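Local coordinates for trans-2-enoyl-CoA reductase [NADH] (Treponema denticola ATCC 35405, PDB 4GGO), which reduces the carbon-carbon double bond of trans-2-enoyl-CoA substrates such as crotonyl-CoA with NADH, serving bacterial fatty acid synthesis, at residues K300-E304 against K305-E309; G310-E313 against Q314-L318; L345-D348 against V349-V353. One frame throughout, in Å; residues are numbered along the deposited sequence.

Contact 1. Residues K300-E304 against K305-E309; sequences KVMKE and KGNHE
Lys303 and His308 lie side by side where helix 291-305 ends in a Schellman-like C-cap, closed by a glycine of positive phi and by a six-to-one backbone bond from Asn307 N to Met302 O. The lysine can be followed outward. Its CB leads away from the following residues, but CG lies 3.6 Å from CB of His308 and reaches the start of the imidazole as well. From there the chain runs extended over the ring. CE comes within 3.8 Å of the centroid of the His308 ring, above one face and offset toward the rim, a CH-pi contact. NZ turns away from the ring to a salt bridge with Asp370. A long aliphatic arm with a charged end suits this exposed site, since the arm packs while the amine stays polar. A chi1 of 174° directs the imidazole of His308 along the lysine chain; CB of Met302 sits near the ring plane at its edge, and Phe299 meets the ring edge-to-face.

Glycine suits position 306: with no CB to press on the carbonyl oxygen of Lys305, it can take up a phi of 98°. This turn of the backbone gathers donors around one acceptor: Gly306 N is 2.8 Å from Met302 O, and Asn307 N is 3.0 Å from the same Met302 O, while His308 N adds a weak third bond. The oxygen thus remains well satisfied although the helix stops. The buried Met302 bends at chi3, bringing its CE against the backbone of Asn307 and fitting flexible thioether bulk to the turn. The methylenes of Lys305 lie along Val301, four residues earlier, and CG1 of Val301 touches CE of Lys305 at 3.7 Å.

Contact 2. Residues G310-E313 against Q314-L318; sequences GCIE and QITRL
The first two turns of helix 311-323 join Gly310 to Gln314 and Ile312 to Thr316, at the end of the helix that lies beside the NAD site. Gln314 N donates to Gly310 O at 3.0 Å, and the ladder continues with Ile315 N on Cys311 O, Thr316 N on Ile312 O and Arg317 N on Glu313 O. Close by, Thr316 OG1 lies 2.6 Å from Ile312 O and 3.0 Å from Glu313 O. Its one proton could serve either carbonyl. The hydroxyl is placed there by a chi1 of 49°, which tucks it back against the preceding turn; a threonine can thereby keep its polar atom within a buried helix. The Thr316 side chain also packs on Tyr34 and Thr69.

Gly310 is the N-cap, and Glu313 supplies one half of a capping box: Gly310 N donates to Glu313 OE1 at 2.9 Å, meeting it from above the carboxylate plane. A bend at chi2 (81°) curls the acid back to that position. The glycine has no side chain with which to return the bond to Glu313, and a CB at this position would run into OE1. Glutamate also suits a helix N-terminus, where its charge probably interacts favourably with the helix dipole.

Cys311 touches Leu280 and Gln314 touches Tyr62, both NAD-binding residues. The buried Gln314 amide receives a bond from Lys278 N at OE1 and gives bonds to Ile340 O and Glu309 through NE2. Arg317 forms salt bridges with Glu309 and Asp342, with Trp343 against its guanidinium as a cation-pi partner.

Contact 3. Residues L345-D348 against V349-V353; sequences LEED and VQKAV
Glu347 and Lys351 meet one turn apart at the N-terminus of helix 347-359, with Glu346 as the N-cap. Their ionic contact is an i to i+4 salt bridge: Lys351 NZ lies 2.8 Å from Glu347 OE2, which accepts through its anti lone pair, the one pointing away from OE1. The glutamate is extended, whereas the lysine bends at chi3 (-63°) to bring its amine across to the acid. CE of Lys351 also rests 3.6 Å from CG of Glu347, so that methylenes touch beneath the charges. Long, flexible side chains suit this exposed face.

Acids dominate the first turn, where their charge would probably interact favourably with the helix dipole. Glu346 OE1 and Asp348 OD1 approach to 2.8 Å. A proton on Glu346 is possible, since Asp348 is paired through OD2 with Lys305 in a salt bridge that would favour its ionised form.

The backbone bonds begin at the N-cap. Gln350 N donates to Glu346 O at 2.9 Å in a nearly straight bond, Lys351 N follows on Glu347 O, and Ala352 N makes a weak bond to Asp348 O.

The nonpolar contacts lie on the inner side. CG2 of Val349 meets CB of Glu346 at 3.9 Å; this buried, branched valine also packs on Leu298 of helix 291-305, where a compact hydrophobic side chain fits. Gln350 folds at chi2 (-60°) and runs beside Leu345. Its amide joins polar and nonpolar neighbours: NE2 gives hydrogen bonds to Glu344 O and Tyr294 OH, while CD2 of Leu345 lies 3.7 Å from Gln350 NE2.

Overall arrangement
Along the chain the three contacts follow in series: contact 1 closes helix 291-305, contact 2 opens helix 311-323 directly after it, and contact 3 opens helix 347-359 beyond the short strand 338-339 at one edge of the parallel Rossmann-type sheet. The centres of contacts 1 and 2 are about 14 Å apart, those of contacts 1 and 3 about 11 Å. Contacts 2 and 3 do not touch, their centres being about 20 Å apart. Contact 1 links the other two: Glu309 reaches into contact 2, and Lys305 and Val301 into contact 3. The group extends from the NAD-binding core to the peripheral start of helix 347-359, where Leu345 lies near the substrate-binding Tyr234.

Contact 1. Residues K300-E304 against K305-E309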
# COMPACT_ATOMS: atom_id res chain seq x y z
N LYS A 300 -11.77 -7.47 -13.82
CA LYS A 300 -12.46 -8.38 -14.73
C LYS A 300 -11.54 -8.82 -15.87
O LYS A 300 -11.40 -10.02 -16.14
CB LYS A 300 -13.70 -7.70 -15.30
CG LYS A 300 -14.55 -8.60 -16.19
CD LYS A 300 -15.14 -9.75 -15.39
CE LYS A 300 -16.21 -10.48 -16.18
NZ LYS A 300 -16.88 -11.53 -15.36
N VAL A 301 -10.92 -7.85 -16.53
CA VAL A 301 -10.04 -8.12 -17.66
C VAL A 301 -8.82 -8.94 -17.25
O VAL A 301 -8.47 -9.92 -17.91
CB VAL A 301 -9.59 -6.81 -18.33
CG1 VAL A 301 -8.52 -7.08 -19.37
CG2 VAL A 301 -10.78 -6.10 -18.96
N MET A 302 -8.16 -8.54 -16.17
CA MET A 302 -6.92 -9.17 -15.76
C MET A 302 -7.11 -10.58 -15.19
O MET A 302 -6.24 -11.44 -15.34
CB MET A 302 -6.13 -8.28 -14.80
CG MET A 302 -5.73 -6.95 -15.41
SD MET A 302 -4.59 -5.97 -14.42
CE MET A 302 -3.06 -6.84 -14.69
N LYS A 303 -8.26 -10.82 -14.56
CA LYS A 303 -8.57 -12.16 -14.07
C LYS A 303 -8.84 -13.11 -15.23
O LYS A 303 -8.50 -14.29 -15.16
CB LYS A 303 -9.75 -12.13 -13.09
CG LYS A 303 -9.39 -11.61 -11.71
CD LYS A 303 -10.61 -11.51 -10.80
CE LYS A 303 -10.21 -11.02 -9.41
NZ LYS A 303 -11.37 -10.94 -8.48
N GLU A 304 -9.46 -12.59 -16.29
CA GLU A 304 -9.71 -13.39 -17.48
C GLU A 304 -8.41 -13.67 -18.25
O GLU A 304 -8.24 -14.74 -18.82
CB GLU A 304 -10.73 -12.70 -18.40
CG GLU A 304 -12.14 -12.70 -17.86
CD GLU A 304 -13.16 -12.22 -18.88
OE1 GLU A 304 -12.77 -11.94 -20.03
OE2 GLU A 304 -14.36 -12.14 -18.53
N LYS A 305 -7.50 -12.70 -18.24
CA LYS A 305 -6.23 -12.84 -18.94
C LYS A 305 -5.23 -13.67 -18.14
O LYS A 305 -4.33 -14.29 -18.71
CB LYS A 305 -5.63 -11.47 -19.26
CG LYS A 305 -6.38 -10.70 -20.34
CD LYS A 305 -5.67 -9.40 -20.68
CE LYS A 305 -6.32 -8.70 -21.86
NZ LYS A 305 -6.18 -9.49 -23.12
N GLY A 306 -5.38 -13.68 -16.83
CA GLY A 306 -4.53 -14.48 -15.96
C GLY A 306 -3.39 -13.70 -15.33
O GLY A 306 -2.50 -14.29 -14.73
N ASN A 307 -3.42 -12.38 -15.47
CA ASN A 307 -2.36 -11.54 -14.90
C ASN A 307 -2.83 -10.64 -13.76
O ASN A 307 -2.17 -9.66 -13.42
CB ASN A 307 -1.66 -10.72 -15.99
CG ASN A 307 -2.61 -9.80 -16.73
OD1 ASN A 307 -3.81 -9.76 -16.45
ND2 ASN A 307 -2.08 -9.05 -17.70
N HIS A 308 -3.97 -10.98 -13.16
CA HIS A 308 -4.46 -10.22 -12.02
C HIS A 308 -3.58 -10.44 -10.80
O HIS A 308 -3.11 -11.55 -10.55
CB HIS A 308 -5.91 -10.60 -11.68
CG HIS A 308 -6.42 -9.96 -10.43
ND1 HIS A 308 -6.68 -8.61 -10.34
CD2 HIS A 308 -6.70 -10.47 -9.21
CE1 HIS A 308 -7.11 -8.32 -9.12
NE2 HIS A 308 -7.13 -9.44 -8.42
N GLU A 309 -3.37 -9.37 -10.03
CA GLU A 309 -2.59 -9.44 -8.81
C GLU A 309 -3.25 -8.65 -7.69
O GLU A 309 -3.87 -7.62 -7.93
CB GLU A 309 -1.18 -8.90 -9.04
CG GLU A 309 -0.29 -9.76 -9.92
CD GLU A 309 1.06 -9.13 -10.16
OE1 GLU A 309 1.10 -8.00 -10.69
OE2 GLU A 309 2.08 -9.75 -9.81

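Contact 2. Residues G310-E313 against Q314-L318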
# COMPACT_ATOMS: atom_id res chain seq x y z
N GLY A 310 -3.12 -9.15 -6.46
CA GLY A 310 -3.46 -8.40 -5.28
C GLY A 310 -2.17 -7.87 -4.67
O GLY A 310 -1.13 -7.88 -5.33
N CYS A 311 -2.23 -7.41 -3.43
CA CYS A 311 -1.06 -6.85 -2.77
C CYS A 311 0.09 -7.85 -2.64
O CYS A 311 1.22 -7.56 -3.00
CB CYS A 311 -1.42 -6.30 -1.39
SG CYS A 311 -2.58 -4.92 -1.47
N ILE A 312 -0.22 -9.04 -2.12
CA ILE A 312 0.82 -10.03 -1.85
C ILE A 312 1.43 -10.60 -3.13
O ILE A 312 2.61 -10.95 -3.17
CB ILE A 312 0.32 -11.16 -0.90
CG1 ILE A 312 1.50 -11.92 -0.30
CG2 ILE A 312 -0.65 -12.09 -1.62
CD1 ILE A 312 2.39 -11.08 0.59
N GLU A 313 0.63 -10.67 -4.19
CA GLU A 313 1.14 -11.13 -5.49
C GLU A 313 2.07 -10.07 -6.07
O GLU A 313 3.15 -10.39 -6.57
CB GLU A 313 -0.00 -11.42 -6.46
CG GLU A 313 -0.82 -12.67 -6.14
CD GLU A 313 -1.87 -12.42 -5.07
OE1 GLU A 313 -2.13 -11.25 -4.74
OE2 GLU A 313 -2.44 -13.41 -4.57
N GLN A 314 1.65 -8.81 -5.98
CA GLN A 314 2.43 -7.68 -6.45
C GLN A 314 3.81 -7.61 -5.79
O GLN A 314 4.83 -7.50 -6.46
CB GLN A 314 1.68 -6.38 -6.17
CG GLN A 314 0.74 -5.94 -7.27
CD GLN A 314 1.40 -4.99 -8.24
OE1 GLN A 314 1.66 -3.83 -7.91
NE2 GLN A 314 1.66 -5.46 -9.45
N ILE A 315 3.82 -7.66 -4.46
CA ILE A 315 5.04 -7.45 -3.70
C ILE A 315 6.01 -8.62 -3.77
O ILE A 315 7.23 -8.43 -3.85
CB ILE A 315 4.74 -7.07 -2.24
CG1 ILE A 315 3.83 -5.84 -2.19
CG2 ILE A 315 6.02 -6.82 -1.47
CD1 ILE A 315 4.33 -4.68 -3.02
N THR A 316 5.49 -9.84 -3.74
CA THR A 316 6.34 -11.01 -3.93
C THR A 316 7.02 -10.96 -5.30
O THR A 316 8.20 -11.29 -5.42
CB THR A 316 5.57 -12.34 -3.79
OG1 THR A 316 4.38 -12.29 -4.60
CG2 THR A 316 5.19 -12.59 -2.34
N ARG A 317 6.29 -10.51 -6.31
CA ARG A 317 6.87 -10.34 -7.64
C ARG A 317 7.92 -9.23 -7.62
O ARG A 317 8.96 -9.33 -8.27
CB ARG A 317 5.80 -10.04 -8.69
CG ARG A 317 6.36 -9.76 -10.08
CD ARG A 317 5.35 -10.05 -11.19
NE ARG A 317 4.25 -9.09 -11.24
CZ ARG A 317 4.27 -7.97 -11.95
NH1 ARG A 317 5.34 -7.66 -12.67
NH2 ARG A 317 3.23 -7.16 -11.95
N LEU A 318 7.64 -8.17 -6.86
CA LEU A 318 8.57 -7.06 -6.69
C LEU A 318 9.91 -7.53 -6.11
O LEU A 318 10.97 -7.19 -6.63
CB LEU A 318 7.97 -5.99 -5.78
CG LEU A 318 8.90 -4.85 -5.37
CD1 LEU A 318 9.27 -3.98 -6.57
CD2 LEU A 318 8.26 -4.01 -4.27

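Contact 3. Residues L345-D348 against V349-V353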
# COMPACT_ATOMS: atom_id res chain seq x y z
N LEU A 345 -0.70 -1.81 -17.28
CA LEU A 345 -0.61 -0.83 -18.36
C LEU A 345 -0.19 -1.44 -19.69
O LEU A 345 0.17 -0.72 -20.62
CB LEU A 345 0.32 0.31 -17.97
CG LEU A 345 -0.15 1.18 -16.80
CD1 LEU A 345 0.84 2.30 -16.53
CD2 LEU A 345 -1.54 1.75 -17.09
N GLU A 346 -0.24 -2.77 -19.78
CA GLU A 346 -0.08 -3.45 -21.06
C GLU A 346 -1.15 -2.94 -22.02
O GLU A 346 -2.28 -2.70 -21.61
CB GLU A 346 -0.23 -4.96 -20.91
CG GLU A 346 0.99 -5.68 -20.40
CD GLU A 346 0.72 -7.15 -20.18
OE1 GLU A 346 -0.16 -7.70 -20.87
OE2 GLU A 346 1.39 -7.76 -19.32
N GLU A 347 -0.78 -2.77 -23.28
CA GLU A 347 -1.70 -2.26 -24.29
C GLU A 347 -2.94 -3.14 -24.42
O GLU A 347 -4.06 -2.64 -24.50
CB GLU A 347 -1.00 -2.14 -25.64
CG GLU A 347 -1.87 -1.53 -26.73
CD GLU A 347 -1.25 -1.61 -28.10
OE1 GLU A 347 -0.12 -1.11 -28.27
OE2 GLU A 347 -1.89 -2.17 -29.01
N ASP A 348 -2.73 -4.46 -24.43
CA ASP A 348 -3.84 -5.39 -24.58
C ASP A 348 -4.80 -5.32 -23.40
O ASP A 348 -6.01 -5.49 -23.55
CB ASP A 348 -3.32 -6.82 -24.80
CG ASP A 348 -2.66 -7.40 -23.57
OD1 ASP A 348 -1.56 -6.93 -23.20
OD2 ASP A 348 -3.23 -8.35 -22.99
N VAL A 349 -4.26 -5.06 -22.21
CA VAL A 349 -5.09 -4.89 -21.03
C VAL A 349 -5.88 -3.59 -21.09
O VAL A 349 -7.10 -3.59 -20.91
CB VAL A 349 -4.25 -4.93 -19.73
CG1 VAL A 349 -5.09 -4.51 -18.53
CG2 VAL A 349 -3.66 -6.32 -19.52
N GLN A 350 -5.19 -2.48 -21.35
CA GLN A 350 -5.81 -1.16 -21.35
C GLN A 350 -6.88 -1.00 -22.43
O GLN A 350 -7.89 -0.33 -22.21
CB GLN A 350 -4.75 -0.06 -21.48
CG GLN A 350 -3.91 0.13 -20.22
CD GLN A 350 -4.74 0.52 -19.02
OE1 GLN A 350 -5.55 1.46 -19.08
NE2 GLN A 350 -4.57 -0.20 -17.92
N LYS A 351 -6.66 -1.61 -23.59
CA LYS A 351 -7.65 -1.54 -24.66
C LYS A 351 -8.90 -2.35 -24.31
O LYS A 351 -10.01 -1.94 -24.61
CB LYS A 351 -7.04 -1.99 -25.98
CG LYS A 351 -6.07 -0.98 -26.57
CD LYS A 351 -5.74 -1.29 -28.02
CE LYS A 351 -5.04 -2.62 -28.16
NZ LYS A 351 -4.57 -2.85 -29.55
N ALA A 352 -8.70 -3.49 -23.66
CA ALA A 352 -9.81 -4.31 -23.21
C ALA A 352 -10.61 -3.61 -22.12
O ALA A 352 -11.84 -3.68 -22.09
CB ALA A 352 -9.31 -5.66 -22.73
N VAL A 353 -9.91 -2.94 -21.21
CA VAL A 353 -10.56 -2.21 -20.13
C VAL A 353 -11.35 -1.02 -20.67
O VAL A 353 -12.48 -0.78 -20.26
CB VAL A 353 -9.54 -1.72 -19.08
CG1 VAL A 353 -10.21 -0.80 -18.07
CG2 VAL A 353 -8.89 -2.90 -18.38